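Local coordinates for protein NADP-dependent alcohol dehydrogenase (PDB 2OUI) that catalyses the NADP-dependent interconversion of alcohols with aldehydes or ketones, working as a tetramer of zinc-containing alcohol dehydrogenase subunits, at residues A[162-167]-A[238-243]; A[194-199]-A[213-218]; A[244-249]-A[273-278]; A[319-324]-A[342-347]. The protein carries 1 engineered substitution. All coordinates share one frame; numbering follows the deposited sequence.

Contact 1: A[162-167]-A[238-243]. With EDO (1,2-ethanediol), chain L.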
loop_
_atom_site.group_PDB
_atom_site.type_symbol
_atom_site.label_atom_id
_atom_site.label_comp_id
_atom_site.label_asym_id
_atom_site.label_seq_id
_atom_site.Cartn_x
_atom_site.Cartn_y
_atom_site.Cartn_z
ATOM N N ALA A 162 0.985 6.099 11.412
ATOM C CA ALA A 162 0.622 5.006 12.310
ATOM C C ALA A 162 -0.305 3.981 11.638
ATOM O O ALA A 162 -0.681 3.002 12.270
ATOM C CB ALA A 162 -0.020 5.560 13.592
ATOM N N ASN A 163 -0.702 4.235 10.380
ATOM C CA ASN A 163 -1.411 3.245 9.562
ATOM C C ASN A 163 -2.691 2.782 10.257
ATOM O O ASN A 163 -3.022 1.591 10.314
ATOM C CB ASN A 163 -0.478 2.054 9.257
ATOM C CG ASN A 163 -1.050 1.126 8.227
ATOM O OD1 ASN A 163 -1.733 1.565 7.301
ATOM N ND2 ASN A 163 -0.787 -0.163 8.377
ATOM N N ILE A 164 -3.403 3.756 10.802
ATOM C CA ILE A 164 -4.553 3.470 11.650
ATOM C C ILE A 164 -5.675 2.913 10.772
ATOM O O ILE A 164 -5.958 3.474 9.702
ATOM C CB ILE A 164 -4.999 4.729 12.433
ATOM C CG1 ILE A 164 -3.950 5.050 13.516
ATOM C CG2 ILE A 164 -6.336 4.479 13.061
ATOM C CD1 ILE A 164 -3.975 6.453 13.967
ATOM N N LYS A 165 -6.280 1.811 11.223
ATOM C CA LYS A 165 -7.402 1.140 10.516
ATOM C C LYS A 165 -8.693 1.225 11.309
ATOM O O LYS A 165 -8.679 1.484 12.518
ATOM C CB LYS A 165 -7.116 -0.342 10.282
ATOM C CG LYS A 165 -5.826 -0.668 9.492
ATOM C CD LYS A 165 -5.824 -0.034 8.117
ATOM C CE LYS A 165 -4.561 -0.410 7.346
ATOM N NZ LYS A 165 -4.498 0.384 6.084
ATOM N N LEU A 166 -9.814 0.954 10.634
ATOM C CA LEU A 166 -11.134 1.020 11.256
ATOM C C LEU A 166 -11.226 0.105 12.455
ATOM O O LEU A 166 -10.937 -1.099 12.357
ATOM C CB LEU A 166 -12.232 0.656 10.248
ATOM C CG LEU A 166 -12.514 1.684 9.140
ATOM C CD1 LEU A 166 -13.289 1.040 7.946
ATOM C CD2 LEU A 166 -13.274 2.894 9.694
ATOM N N GLY A 167 -11.631 0.693 13.585
ATOM C CA GLY A 167 -11.763 -0.016 14.858
ATOM C C GLY A 167 -10.479 -0.266 15.638
ATOM O O GLY A 167 -10.533 -0.859 16.712
ATOM N N LYS A 238 -1.896 0.350 17.233
ATOM C CA LYS A 238 -1.062 1.363 16.564
ATOM C C LYS A 238 -0.704 2.453 17.590
ATOM O O LYS A 238 -1.447 2.682 18.547
ATOM C CB LYS A 238 -1.836 2.014 15.415
ATOM C CG LYS A 238 -2.431 1.027 14.362
ATOM C CD LYS A 238 -1.369 0.277 13.527
ATOM C CE LYS A 238 -1.946 -1.020 12.929
ATOM N NZ LYS A 238 -3.143 -0.772 12.095
ATOM N N VAL A 239 0.417 3.129 17.369
ATOM C CA VAL A 239 0.888 4.173 18.286
ATOM C C VAL A 239 1.337 5.401 17.475
ATOM O O VAL A 239 2.047 5.264 16.471
ATOM C CB VAL A 239 2.075 3.680 19.177
ATOM C CG1 VAL A 239 2.627 4.834 20.023
ATOM C CG2 VAL A 239 1.660 2.521 20.076
ATOM N N VAL A 240 0.899 6.592 17.909
ATOM C CA VAL A 240 1.400 7.864 17.360
ATOM C C VAL A 240 2.249 8.514 18.448
ATOM O O VAL A 240 1.869 8.540 19.625
ATOM C CB VAL A 240 0.244 8.842 16.988
ATOM C CG1 VAL A 240 0.825 10.140 16.435
ATOM C CG2 VAL A 240 -0.736 8.211 15.979
ATOM N N ILE A 241 3.433 8.992 18.067
ATOM C CA ILE A 241 4.288 9.712 18.998
ATOM C C ILE A 241 4.275 11.161 18.548
ATOM O O ILE A 241 4.650 11.475 17.413
ATOM C CB ILE A 241 5.741 9.197 19.018
ATOM C CG1 ILE A 241 5.795 7.734 19.472
ATOM C CG2 ILE A 241 6.557 10.066 19.953
ATOM C CD1 ILE A 241 7.184 7.124 19.406
ATOM N N ALA A 242 3.776 12.030 19.422
ATOM C CA ALA A 242 3.618 13.441 19.102
ATOM C C ALA A 242 4.227 14.343 20.164
ATOM O O ALA A 242 3.954 15.546 20.211
ATOM C CB ALA A 242 2.148 13.772 18.874
ATOM N N GLY A 243 5.093 13.773 20.986
ATOM C CA GLY A 243 5.765 14.544 22.025
ATOM C C GLY A 243 6.706 13.628 22.760
ATOM O O GLY A 243 6.909 12.487 22.345
HETATM C C1 EDO L . -4.411 4.698 6.356
HETATM O O1 EDO L . -4.653 3.755 7.403
HETATM C C2 EDO L . -3.617 5.876 6.913
HETATM O O2 EDO L . -2.213 5.621 6.740
#
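The Schellman motif at N163, which closes helix 148-161 with a positive phi, meets K238 on the parallel sheet of the Rossmann-type domain. K238 points at this turn; its chain bends at chi2 (-67°) and again at chi4, so that CD passes A162 O at 3.1 Å and the ammonium arrives over the next carbonyl. K238 NZ donates to N163 O at 3.0 Å, from above the carbonyl plane and 35° out of it. The same nitrogen forms a salt bridge with D168, which probably compensates much of the charge of this buried lysine. K165 lays its CG 3.7 Å from K238 NZ, then leads away. On the apolar side, V240 CG2 receives two groups: A162 CB at 3.6 Å, and I164 CD1 at 4.2 Å from a side chain running across at about a right angle. N163 ND2 is held by D261. An ethanediol, probably from the crystallisation liquor, donates through O1 to I164 O at 2.7 Å. Segment 162-167 then leads the chain toward strand 170-173, which lies next to strand 236-241 at the centre of the 3-2-1-4-5-6 strand order of a Rossmann-type sheet.

Contact 2: A[194-199]-A[213-218]. With EDO (1,2-ethanediol), chain J.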
loop_
_atom_site.group_PDB
_atom_site.type_symbol
_atom_site.label_atom_id
_atom_site.label_comp_id
_atom_site.label_asym_id
_atom_site.label_seq_id
_atom_site.Cartn_x
_atom_site.Cartn_y
_atom_site.Cartn_z
ATOM N N ILE A 194 -9.096 5.100 22.006
ATOM C CA ILE A 194 -7.888 5.911 21.839
ATOM C C ILE A 194 -7.343 6.321 23.210
ATOM O O ILE A 194 -8.022 7.037 23.956
ATOM C CB ILE A 194 -8.125 7.198 20.951
ATOM C CG1 ILE A 194 -8.569 6.825 19.538
ATOM C CG2 ILE A 194 -6.853 8.014 20.839
ATOM C CD1 ILE A 194 -9.163 8.027 18.751
ATOM N N PHE A 195 -6.146 5.825 23.555
ATOM C CA PHE A 195 -5.447 6.251 24.774
ATOM C C PHE A 195 -4.643 7.494 24.433
ATOM O O PHE A 195 -3.986 7.528 23.401
ATOM C CB PHE A 195 -4.460 5.183 25.240
ATOM C CG PHE A 195 -5.113 3.891 25.647
ATOM C CD1 PHE A 195 -5.304 2.869 24.722
ATOM C CD2 PHE A 195 -5.524 3.710 26.951
ATOM C CE1 PHE A 195 -5.924 1.671 25.124
ATOM C CE2 PHE A 195 -6.137 2.518 27.361
ATOM C CZ PHE A 195 -6.325 1.493 26.431
ATOM N N ALA A 196 -4.687 8.487 25.306
ATOM C CA ALA A 196 -3.949 9.748 25.103
ATOM C C ALA A 196 -3.045 9.925 26.323
ATOM O O ALA A 196 -3.523 10.112 27.441
ATOM C CB ALA A 196 -4.928 10.922 24.973
ATOM N N VAL A 197 -1.738 9.842 26.101
ATOM C CA VAL A 197 -0.774 9.940 27.175
ATOM C C VAL A 197 -0.352 11.403 27.301
ATOM O O VAL A 197 0.300 11.963 26.411
ATOM C CB VAL A 197 0.456 9.054 26.897
ATOM C CG1 VAL A 197 1.496 9.218 28.001
ATOM C CG2 VAL A 197 0.023 7.582 26.740
ATOM N N GLY A 198 -0.757 12.023 28.398
ATOM C CA GLY A 198 -0.361 13.405 28.677
ATOM C C GLY A 198 -0.575 13.678 30.150
ATOM O O GLY A 198 -1.185 12.873 30.872
ATOM N N SER A 199 -0.078 14.817 30.608
ATOM C CA SER A 199 -0.226 15.159 32.016
ATOM C C SER A 199 -0.623 16.615 32.279
ATOM O O SER A 199 -1.106 16.923 33.378
ATOM C CB SER A 199 1.025 14.755 32.796
ATOM O OG SER A 199 2.187 15.202 32.114
ATOM N N THR A 213 -10.564 8.273 24.324
ATOM C CA THR A 213 -11.468 7.582 25.234
ATOM C C THR A 213 -10.852 7.352 26.606
ATOM O O THR A 213 -11.580 7.151 27.587
ATOM C CB THR A 213 -11.919 6.197 24.667
ATOM O OG1 THR A 213 -10.762 5.426 24.354
ATOM C CG2 THR A 213 -12.707 6.355 23.381
ATOM N N ASP A 214 -9.513 7.360 26.673
ATOM C CA ASP A 214 -8.784 6.972 27.889
ATOM C C ASP A 214 -7.563 7.873 28.067
ATOM O O ASP A 214 -6.584 7.716 27.349
ATOM C CB ASP A 214 -8.279 5.522 27.805
ATOM C CG ASP A 214 -9.402 4.503 27.757
ATOM O OD1 ASP A 214 -9.962 4.313 26.649
ATOM O OD2 ASP A 214 -9.704 3.883 28.811
ATOM N N ILE A 215 -7.617 8.789 29.032
ATOM C CA ILE A 215 -6.439 9.594 29.371
ATOM C C ILE A 215 -5.489 8.774 30.231
ATOM O O ILE A 215 -5.888 8.221 31.243
ATOM C CB ILE A 215 -6.824 10.876 30.164
ATOM C CG1 ILE A 215 -7.736 11.780 29.323
ATOM C CG2 ILE A 215 -5.563 11.622 30.623
ATOM C CD1 ILE A 215 -7.167 12.129 27.957
ATOM N N ILE A 216 -4.231 8.710 29.819
ATOM C CA ILE A 216 -3.206 8.021 30.598
ATOM C C ILE A 216 -2.225 9.060 31.155
ATOM O O ILE A 216 -1.457 9.674 30.412
ATOM C CB ILE A 216 -2.501 6.972 29.736
ATOM C CG1 ILE A 216 -3.521 5.933 29.212
ATOM C CG2 ILE A 216 -1.395 6.265 30.517
ATOM C CD1 ILE A 216 -4.126 5.034 30.288
ATOM N N ASN A 217 -2.314 9.269 32.462
ATOM C CA ASN A 217 -1.504 10.244 33.161
ATOM C C ASN A 217 -0.423 9.506 33.946
ATOM O O ASN A 217 -0.737 8.686 34.785
ATOM C CB ASN A 217 -2.393 11.055 34.105
ATOM C CG ASN A 217 -1.676 12.266 34.672
ATOM O OD1 ASN A 217 -0.598 12.135 35.237
ATOM N ND2 ASN A 217 -2.270 13.449 34.513
ATOM N N TYR A 218 0.848 9.824 33.685
ATOM C CA TYR A 218 1.973 9.158 34.382
ATOM C C TYR A 218 1.935 9.223 35.908
ATOM O O TYR A 218 2.546 8.383 36.582
ATOM C CB TYR A 218 3.316 9.700 33.877
ATOM C CG TYR A 218 3.720 10.982 34.552
ATOM C CD1 TYR A 218 4.496 10.957 35.715
ATOM C CD2 TYR A 218 3.319 12.222 34.041
ATOM C CE1 TYR A 218 4.867 12.134 36.355
ATOM C CE2 TYR A 218 3.692 13.418 34.674
ATOM C CZ TYR A 218 4.464 13.354 35.828
ATOM O OH TYR A 218 4.845 14.497 36.477
HETATM C C1 EDO J . 0.559 17.493 27.828
HETATM O O1 EDO J . 0.970 16.649 28.909
HETATM C C2 EDO J . 1.389 17.152 26.600
HETATM O O2 EDO J . 1.719 15.751 26.619
HETATM O O HOH W 1 -1.794 16.647 35.696
#
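I194 meets T213 and D214 through both its backbone polar atoms, in a beta-alpha-beta unit (strand 194-197, helix 201-209, strand 214-216) at the edge of the Rossmann-type parallel sheet. T213 OG1 lies between its own backbone N and carbonyl carbon (chi1 55°), where it faces I194 N and accepts from it at 2.9 Å; I194 O accepts from T213 N and D214 N. T213 OG1 donates to D214 OD1, and D214 OD2 forms a salt bridge with R193. F195 and D214 lie side by side, pointing the same way, ring and carboxylate planes 35° apart, with F195 CD2 3.4 Å from D214 CB. I216 CG1 reaches the same ring carbon obliquely, at 3.8 Å. A196 N donates to D214 O, and A196 O receives I216 N at 2.8 Å. On the face opposite to F195, A196 CB touches I215 CD1 at 3.9 Å. V197 CG2 packs on I216 CB, and G198 N donates to I216 O. S199 sets OG at the edge of the Y218 ring, 3.5 Å from CE2, and gives its N to an ethanediol that R200 N and I175 N also bind. Strand 170-173 flanks 194-197 on its other side, helix 201-209 covers A196 and I215, helix 223-230 F195, V197 and I216.

Contact 3: A[244-249]-A[273-278]. Engineered in segment 273-278: P275 (natural residue Asp).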
loop_
_atom_site.group_PDB
_atom_site.type_symbol
_atom_site.label_atom_id
_atom_site.label_comp_id
_atom_site.label_asym_id
_atom_site.label_seq_id
_atom_site.Cartn_x
_atom_site.Cartn_y
_atom_site.Cartn_z
ATOM N N GLY A 244 7.297 14.121 23.840
ATOM C CA GLY A 244 8.227 13.326 24.630
ATOM C C GLY A 244 9.653 13.530 24.158
ATOM O O GLY A 244 10.001 14.588 23.639
ATOM N N ASP A 245 10.479 12.511 24.339
ATOM C CA ASP A 245 11.891 12.610 23.986
ATOM C C ASP A 245 12.345 11.342 23.279
ATOM O O ASP A 245 11.503 10.558 22.859
ATOM C CB ASP A 245 12.729 12.921 25.237
ATOM C CG ASP A 245 12.592 11.876 26.314
ATOM O OD1 ASP A 245 12.152 10.751 26.070
ATOM O OD2 ASP A 245 12.981 12.237 27.523
ATOM N N VAL A 246 13.644 11.142 23.101
ATOM C CA VAL A 246 14.116 9.907 22.436
ATOM C C VAL A 246 13.684 8.621 23.157
ATOM O O VAL A 246 13.613 7.565 22.535
ATOM C CB VAL A 246 15.659 9.870 22.270
ATOM C CG1 VAL A 246 16.116 10.966 21.297
ATOM C CG2 VAL A 246 16.342 9.945 23.621
ATOM N N HIS A 247 13.394 8.695 24.463
ATOM C CA HIS A 247 13.057 7.480 25.215
ATOM C C HIS A 247 11.597 7.073 25.065
ATOM O O HIS A 247 11.183 6.002 25.524
ATOM C CB HIS A 247 13.436 7.627 26.685
ATOM C CG HIS A 247 14.902 7.808 26.902
ATOM N ND1 HIS A 247 15.472 9.042 27.138
ATOM C CD2 HIS A 247 15.918 6.916 26.907
ATOM C CE1 HIS A 247 16.776 8.898 27.298
ATOM N NE2 HIS A 247 17.072 7.617 27.167
ATOM N N THR A 248 10.815 7.921 24.405
ATOM C CA THR A 248 9.415 7.622 24.157
ATOM C C THR A 248 9.241 6.471 23.179
ATOM O O THR A 248 8.205 5.769 23.191
ATOM C CB THR A 248 8.720 8.858 23.608
ATOM O OG1 THR A 248 8.931 9.943 24.528
ATOM C CG2 THR A 248 7.257 8.600 23.443
ATOM N N PHE A 249 10.231 6.268 22.310
ATOM C CA PHE A 249 10.134 5.185 21.338
ATOM C C PHE A 249 10.113 3.826 22.002
ATOM O O PHE A 249 9.382 2.944 21.532
ATOM C CB PHE A 249 11.243 5.276 20.279
ATOM C CG PHE A 249 11.008 6.383 19.278
ATOM C CD1 PHE A 249 11.261 7.718 19.626
ATOM C CD2 PHE A 249 10.555 6.098 18.003
ATOM C CE1 PHE A 249 11.058 8.746 18.695
ATOM C CE2 PHE A 249 10.358 7.130 17.054
ATOM C CZ PHE A 249 10.613 8.461 17.427
ATOM N N ASN A 273 21.152 9.187 20.226
ATOM C CA ASN A 273 20.492 7.992 19.714
ATOM C C ASN A 273 19.105 7.802 20.288
ATOM O O ASN A 273 18.860 8.114 21.446
ATOM C CB ASN A 273 21.308 6.741 20.073
ATOM C CG ASN A 273 22.633 6.681 19.333
ATOM O OD1 ASN A 273 22.663 6.607 18.094
ATOM N ND2 ASN A 273 23.736 6.724 20.081
ATOM N N ILE A 274 18.214 7.247 19.468
ATOM C CA ILE A 274 16.918 6.753 19.921
ATOM C C ILE A 274 17.067 5.257 20.199
ATOM O O ILE A 274 17.270 4.487 19.258
ATOM C CB ILE A 274 15.892 6.924 18.786
ATOM C CG1 ILE A 274 15.821 8.392 18.363
ATOM C CG2 ILE A 274 14.545 6.363 19.192
ATOM C CD1 ILE A 274 15.320 8.615 16.959
ATOM N N PRO A 275 17.001 4.832 21.482
ATOM C CA PRO A 275 17.171 3.403 21.778
ATOM C C PRO A 275 15.879 2.621 21.535
ATOM O O PRO A 275 14.821 2.990 22.036
ATOM C CB PRO A 275 17.555 3.381 23.268
ATOM C CG PRO A 275 17.655 4.826 23.699
ATOM C CD PRO A 275 16.846 5.624 22.718
ATOM N N ILE A 276 15.972 1.570 20.731
ATOM C CA ILE A 276 14.834 0.693 20.452
ATOM C C ILE A 276 15.138 -0.604 21.187
ATOM O O ILE A 276 16.169 -1.222 20.934
ATOM C CB ILE A 276 14.694 0.405 18.925
ATOM C CG1 ILE A 276 14.454 1.692 18.125
ATOM C CG2 ILE A 276 13.648 -0.733 18.655
ATOM C CD1 ILE A 276 13.246 2.559 18.607
ATOM N N PRO A 277 14.272 -1.010 22.129
ATOM C CA PRO A 277 14.598 -2.194 22.955
ATOM C C PRO A 277 14.612 -3.488 22.141
ATOM O O PRO A 277 13.595 -3.868 21.524
ATOM C CB PRO A 277 13.497 -2.203 24.016
ATOM C CG PRO A 277 12.364 -1.427 23.392
ATOM C CD PRO A 277 12.997 -0.384 22.526
ATOM N N ARG A 278 15.757 -4.154 22.131
ATOM C CA ARG A 278 15.924 -5.348 21.315
ATOM C C ARG A 278 14.867 -6.425 21.576
ATOM O O ARG A 278 14.225 -6.878 20.641
ATOM C CB ARG A 278 17.323 -5.942 21.488
ATOM C CG ARG A 278 17.573 -7.097 20.505
ATOM C CD ARG A 278 18.913 -7.765 20.746
ATOM N NE ARG A 278 19.052 -8.181 22.136
ATOM C CZ ARG A 278 18.839 -9.407 22.601
ATOM N NH1 ARG A 278 18.495 -10.408 21.805
ATOM N NH2 ARG A 278 18.999 -9.639 23.892
HETATM O O HOH W 2 13.406 4.898 23.212
#
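P275, an engineered residue where the natural sequence has aspartate, lays its ring against V246 and H247 at the start of a capped helix. D245 and T248 form the capping box of helix 248-255, in which D245 N donates to T248 OG1 at 3.0 Å. Separately, D245 OD1 takes a capping bond from H247 N, which comes from above the carboxylate plane. D245 to T248 is also a type I turn, and its V246 faces strand 273-277. V246 CB lies 3.7 Å from N273 O, and V246 CG1 meets I274 CG1 at 3.9 Å. The two branches of I274 divide the work. CG1 goes to V246, whereas CG2, anti to the backbone N and beside the carbonyl carbon, reaches F249 and stands 3.5 Å from its CG, oblique to the ring. F249 CB also receives I276 CD1 at 3.8 Å, so methyls from two residues of the strand pack on F249. Closer to the surface, P275 CG approaches H247 CD2 at 4.2 Å, and one face of the imidazole carries V246 CG2 near its rim. The strand has a second role: N273, I274, I276 and P277 pair antiparallel with a strand of the third subunit, extending the sheet across the tetramer interface, where P275 packs on N273 of that subunit and R278 bonds to its G271 and L268 carbonyls. Within the chain, one water joins the two backbones, donating to V246 O at 2.8 Å and to P275 O at 2.7 Å.

Contact 4: A[319-324]-A[342-347]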
loop_
_atom_site.group_PDB
_atom_site.type_symbol
_atom_site.label_atom_id
_atom_site.label_comp_id
_atom_site.label_asym_id
_atom_site.label_seq_id
_atom_site.Cartn_x
_atom_site.Cartn_y
_atom_site.Cartn_z
ATOM N N LEU A 319 -7.935 24.527 20.152
ATOM C CA LEU A 319 -6.486 24.588 20.318
ATOM C C LEU A 319 -6.015 25.952 20.791
ATOM O O LEU A 319 -4.913 26.082 21.301
ATOM C CB LEU A 319 -5.773 24.288 18.992
ATOM C CG LEU A 319 -5.959 22.894 18.390
ATOM C CD1 LEU A 319 -5.266 22.787 17.017
ATOM C CD2 LEU A 319 -5.416 21.845 19.347
ATOM N N ILE A 320 -6.835 26.971 20.578
ATOM C CA ILE A 320 -6.399 28.358 20.797
ATOM C C ILE A 320 -6.659 28.773 22.241
ATOM O O ILE A 320 -7.817 28.916 22.676
ATOM C CB ILE A 320 -7.125 29.316 19.845
ATOM C CG1 ILE A 320 -6.855 28.941 18.379
ATOM C CG2 ILE A 320 -6.707 30.789 20.117
ATOM C CD1 ILE A 320 -7.757 29.679 17.389
ATOM N N THR A 321 -5.586 29.012 22.980
ATOM C CA THR A 321 -5.723 29.381 24.393
ATOM C C THR A 321 -5.370 30.838 24.688
ATOM O O THR A 321 -5.767 31.372 25.710
ATOM C CB THR A 321 -4.846 28.501 25.281
ATOM O OG1 THR A 321 -3.509 28.477 24.750
ATOM C CG2 THR A 321 -5.413 27.071 25.319
ATOM N N HIS A 322 -4.597 31.453 23.805
ATOM C CA HIS A 322 -4.074 32.799 24.022
ATOM C C HIS A 322 -4.202 33.553 22.711
ATOM O O HIS A 322 -3.810 33.039 21.663
ATOM C CB HIS A 322 -2.595 32.740 24.390
ATOM C CG HIS A 322 -2.318 32.138 25.730
ATOM N ND1 HIS A 322 -2.349 30.776 25.955
ATOM C CD2 HIS A 322 -1.974 32.708 26.906
ATOM C CE1 HIS A 322 -2.053 30.539 27.222
ATOM N NE2 HIS A 322 -1.828 31.694 27.821
ATOM N N ARG A 323 -4.732 34.771 22.773
ATOM C CA ARG A 323 -4.934 35.593 21.586
ATOM C C ARG A 323 -4.265 36.958 21.753
ATOM O O ARG A 323 -4.476 37.628 22.775
ATOM C CB ARG A 323 -6.431 35.775 21.320
ATOM C CG ARG A 323 -7.153 34.489 20.927
ATOM C CD ARG A 323 -8.666 34.694 20.844
ATOM N NE ARG A 323 -9.391 33.416 20.818
ATOM C CZ ARG A 323 -9.744 32.775 19.706
ATOM N NH1 ARG A 323 -9.440 33.278 18.504
ATOM N NH2 ARG A 323 -10.395 31.618 19.788
ATOM N N PHE A 324 -3.471 37.366 20.758
ATOM C CA PHE A 324 -2.734 38.648 20.773
ATOM C C PHE A 324 -3.115 39.461 19.528
ATOM O O PHE A 324 -3.590 38.908 18.536
ATOM C CB PHE A 324 -1.210 38.382 20.693
ATOM C CG PHE A 324 -0.632 37.691 21.901
ATOM C CD1 PHE A 324 -0.450 36.319 21.902
ATOM C CD2 PHE A 324 -0.221 38.423 23.008
ATOM C CE1 PHE A 324 0.090 35.653 23.026
ATOM C CE2 PHE A 324 0.323 37.790 24.135
ATOM C CZ PHE A 324 0.480 36.402 24.140
ATOM N N ALA A 342 0.507 26.321 32.436
ATOM C CA ALA A 342 -0.515 25.255 32.481
ATOM C C ALA A 342 -1.687 25.510 31.516
ATOM O O ALA A 342 -2.300 24.582 30.984
ATOM C CB ALA A 342 -1.039 25.102 33.920
ATOM N N ASP A 343 -1.958 26.795 31.345
ATOM C CA ASP A 343 -2.974 27.422 30.522
ATOM C C ASP A 343 -2.840 27.156 29.007
ATOM O O ASP A 343 -3.801 27.336 28.255
ATOM C CB ASP A 343 -2.773 28.939 30.751
ATOM C CG ASP A 343 -4.047 29.754 30.592
ATOM O OD1 ASP A 343 -4.827 29.512 29.638
ATOM O OD2 ASP A 343 -4.253 30.672 31.420
ATOM N N LEU A 344 -1.653 26.725 28.576
ATOM C CA LEU A 344 -1.256 26.813 27.172
ATOM C C LEU A 344 -1.573 25.573 26.350
ATOM O O LEU A 344 -1.325 24.451 26.781
ATOM C CB LEU A 344 0.252 27.109 27.065
ATOM C CG LEU A 344 0.882 27.111 25.653
ATOM C CD1 LEU A 344 0.547 28.403 24.967
ATOM C CD2 LEU A 344 2.385 26.939 25.698
ATOM N N ILE A 345 -2.134 25.808 25.161
ATOM C CA ILE A 345 -2.072 24.851 24.055
ATOM C C ILE A 345 -1.409 25.609 22.891
ATOM O O ILE A 345 -0.244 25.388 22.592
ATOM C CB ILE A 345 -3.468 24.265 23.669
ATOM C CG1 ILE A 345 -4.080 23.534 24.882
ATOM C CG2 ILE A 345 -3.337 23.343 22.428
ATOM C CD1 ILE A 345 -5.511 23.039 24.677
ATOM N N LYS A 346 -2.116 26.569 22.295
ATOM C CA LYS A 346 -1.556 27.278 21.144
ATOM C C LYS A 346 -1.971 28.758 21.173
ATOM O O LYS A 346 -3.146 29.054 21.315
ATOM C CB LYS A 346 -2.062 26.580 19.876
ATOM C CG LYS A 346 -1.326 26.890 18.624
ATOM C CD LYS A 346 0.006 26.184 18.540
ATOM C CE LYS A 346 0.590 26.509 17.180
ATOM N NZ LYS A 346 1.922 25.881 16.960
ATOM N N PRO A 347 -1.000 29.688 21.107
ATOM C CA PRO A 347 -1.339 31.099 20.936
ATOM C C PRO A 347 -1.500 31.459 19.463
ATOM O O PRO A 347 -0.946 30.792 18.573
ATOM C CB PRO A 347 -0.119 31.835 21.501
ATOM C CG PRO A 347 0.885 30.754 21.912
ATOM C CD PRO A 347 0.459 29.494 21.206
HETATM O O HOH W 3 -7.502 29.807 27.859
#
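T321 and H322 present a hydroxyl and a ring to segment 343-345, coupled to each other. With chi1 at 50°, T321 OG1 sits in the crowded position between backbone N and carbonyl carbon; there it accepts I345 N at 3.0 Å, nearly straight (177°), and pairs with H322 ND1 at 2.8 Å in the plane of the imidazole. That second bond should hold the ring's rotation. T321 CG2 touches D343 O at 3.4 Å and lies against I345. The H322 and L344 side chains cross at about a right angle, with L344 CA at the ring edge 3.8 Å from H322 CE1, and the D343 carboxylate, its plane 55° from the ring, brings OD1 to 3.8 Å from H322 CE1. H322 CB packs on P347 CB on one face of the sheet, while F324 lies alongside P347 and offers it a ring edge. L319 crosses I345 likewise at about a right angle, L319 CD2 to I345 CG2 4.0 Å. A beta bulge shifts the parallel register between I320 and H322: T321 N bonds K346 O at 3.0 Å, whereas the buried H322 N has no partner. K346 runs away to E60 and P36, its side chain about 6 Å from the zinc ion. These strands form a beta-alpha-beta unit with helix 329-339, which touches H322, F324 and P347; helix 177-188 packs on L319 and I345, helix 201-209 on I345.

How the contacts relate
From the N terminus, contact 1 closes the longest loop, joining the end of helix 148-161 to strand 236-241. Contact 2 falls within that loop and closes a short beta-alpha-beta unit at the far edge of the same parallel sheet; the two do not touch, their nearest atoms being about 7 Å apart. Contact 3 follows in series and abuts contact 1, since helix 248-255 follows strand 236-241 after a short loop and I241 packs on T248 and F249; it ties that helix to the interface strand 273-277. Contact 4 comes last, about 29 Å from contact 3 between centres, and closes the beta-alpha-beta unit 320-350 in the mixed sheet.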